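Local structure of packaging enzyme P4 (4BLO) at residues L[127-132]-L[229-233]. The protein hydrolyses nucleoside triphosphates as a hexameric RecA-like ATPase and probably drives packaging of the viral RNA genome into the capsid. Residues are numbered along the deposited sequence; the frame is centred on the assembly and turned at random.
Sequences ATGSGK and MVVNP. With ADP (adenosine-5'-diphosphate), chain B.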
# COMPACT_ATOMS: atom_id res chain seq x y z
N ALA L 127 -10.52 16.49 20.61
CA ALA L 127 -11.39 16.20 19.46
C ALA L 127 -11.81 17.53 18.82
O ALA L 127 -11.52 18.56 19.42
CB ALA L 127 -12.61 15.41 19.93
N THR L 128 -12.41 17.54 17.63
CA THR L 128 -12.81 18.82 17.03
C THR L 128 -13.91 19.48 17.85
O THR L 128 -14.83 18.80 18.29
CB THR L 128 -13.22 18.68 15.57
OG1 THR L 128 -14.07 17.54 15.39
CG2 THR L 128 -12.03 18.63 14.64
N GLY L 129 -13.76 20.78 18.07
CA GLY L 129 -14.70 21.59 18.84
C GLY L 129 -14.70 21.27 20.32
O GLY L 129 -15.71 21.50 21.00
N SER L 130 -13.58 20.73 20.84
CA SER L 130 -13.39 20.37 22.26
C SER L 130 -13.00 21.59 23.08
O SER L 130 -12.99 21.52 24.31
CB SER L 130 -12.33 19.29 22.41
OG SER L 130 -11.10 19.68 21.84
N GLY L 131 -12.64 22.67 22.40
CA GLY L 131 -12.24 23.92 23.01
C GLY L 131 -10.75 24.14 23.11
O GLY L 131 -10.30 24.75 24.08
N LYS L 132 -9.98 23.67 22.12
CA LYS L 132 -8.52 23.83 22.10
C LYS L 132 -8.14 25.30 21.86
O LYS L 132 -7.44 25.89 22.68
CB LYS L 132 -7.86 22.93 21.03
CG LYS L 132 -8.08 21.44 21.22
CD LYS L 132 -7.40 20.60 20.12
CE LYS L 132 -8.07 20.68 18.77
NZ LYS L 132 -9.47 20.17 18.76
N MET L 229 1.86 23.74 21.03
CA MET L 229 1.33 23.39 19.70
C MET L 229 -0.01 22.70 19.83
O MET L 229 -0.11 21.75 20.61
CB MET L 229 2.31 22.48 18.92
CG MET L 229 3.64 23.11 18.63
SD MET L 229 4.52 22.30 17.28
CE MET L 229 4.72 20.68 17.94
N VAL L 230 -1.04 23.18 19.10
CA VAL L 230 -2.35 22.51 19.18
C VAL L 230 -2.32 21.38 18.16
O VAL L 230 -2.01 21.60 16.99
CB VAL L 230 -3.64 23.38 19.13
CG1 VAL L 230 -3.34 24.86 19.17
CG2 VAL L 230 -4.59 23.00 18.00
N VAL L 231 -2.53 20.15 18.66
CA VAL L 231 -2.43 18.93 17.87
C VAL L 231 -3.83 18.26 17.78
O VAL L 231 -4.39 17.80 18.78
CB VAL L 231 -1.27 17.98 18.37
CG1 VAL L 231 0.06 18.71 18.37
CG2 VAL L 231 -1.53 17.43 19.76
N ASN L 232 -4.42 18.32 16.57
CA ASN L 232 -5.75 17.77 16.31
C ASN L 232 -5.58 16.47 15.50
O ASN L 232 -5.25 16.51 14.31
CB ASN L 232 -6.68 18.78 15.60
CG ASN L 232 -8.17 18.44 15.64
OD1 ASN L 232 -8.61 17.29 15.43
ND2 ASN L 232 -8.99 19.47 15.84
N PRO L 233 -5.78 15.30 16.13
CA PRO L 233 -5.57 14.03 15.40
C PRO L 233 -6.83 13.46 14.75
O PRO L 233 -7.92 13.53 15.33
CB PRO L 233 -5.04 13.10 16.50
CG PRO L 233 -5.58 13.69 17.81
CD PRO L 233 -6.12 15.06 17.55
PB ADP B . -11.36 23.48 18.66
O1B ADP B . -10.97 22.30 19.58
O2B ADP B . -10.15 24.42 18.52
O3B ADP B . -11.76 22.97 17.30
PA ADP B . -12.84 25.83 19.58
O1A ADP B . -12.59 26.63 18.29
O2A ADP B . -11.91 26.31 20.63
O3A ADP B . -12.59 24.27 19.31
O5' ADP B . -14.34 26.04 20.06
C5' ADP B . -14.98 25.06 20.91
C4' ADP B . -16.34 25.54 21.32
O4' ADP B . -17.17 25.69 20.16
C3' ADP B . -17.09 24.56 22.22
O3' ADP B . -16.74 24.71 23.59
C2' ADP B . -18.55 24.90 21.92
O2' ADP B . -19.04 26.00 22.68
C1' ADP B . -18.49 25.24 20.43
N9 ADP B . -18.82 24.14 19.53
C8 ADP B . -17.96 23.40 18.76
N7 ADP B . -18.54 22.46 18.05
C5 ADP B . -19.89 22.59 18.38
C6 ADP B . -21.04 21.88 17.97
N6 ADP B . -21.01 20.82 17.16
N1 ADP B . -22.23 22.28 18.47
C2 ADP B . -22.26 23.30 19.34
N3 ADP B . -21.24 24.03 19.81
C4 ADP B . -20.07 23.62 19.29
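The side-chain amide of Asn232 is the flat group of this contact, with the end of Lys132 over one face and the methyl of Thr128 at its outer edge. CE and NZ of Lys132 lie above one end of that face, NZ 3.8 Å from Asn232 CG, and the two side chains cross at about a right angle. Thr128 CG2 sits at the far edge of the amide, 4.0 Å from Asn232 CG, close to its plane and slightly to the side away from the lysine, again with the side chains nearly perpendicular. With CG of Asn232 anti to the backbone N (chi1 -163°), the amide reaches out toward the phosphate-binding loop.

The lysine chain bends at chi3 and chi4, which brings its amino group round to the beta-phosphate. There NZ donates to ADP O1B at 2.7 Å and also to the carbonyl of Gly126, while the aliphatic part rests against Val230, CE lying 4.3 Å from Val230 CG2. The same O1B accepts the Lys132 backbone N at 3.1 Å and Gly131 N at 3.3 Å, and Gly129 N holds O3B. This cradle of amides around the beta-phosphate, with a lysine at the start of a helix, is the Walker A (P-loop) arrangement. Its type II turn, Ala127 to Ser130, is tied by Ser130 OG, which donates to Ala127 O at 2.7 Å. The positive ends of the N-H groups and the lysine probably together offset the phosphate charge.

Thr128 also packs on Ala249 of a second subunit, which places this part of the loop at a subunit interface. Within the RecA-like core, the loop links strand 120-126 to helix 132-140, and strand 226-231 runs parallel to 120-126 between it and strand 184-187, with Asn232 just beyond Val231.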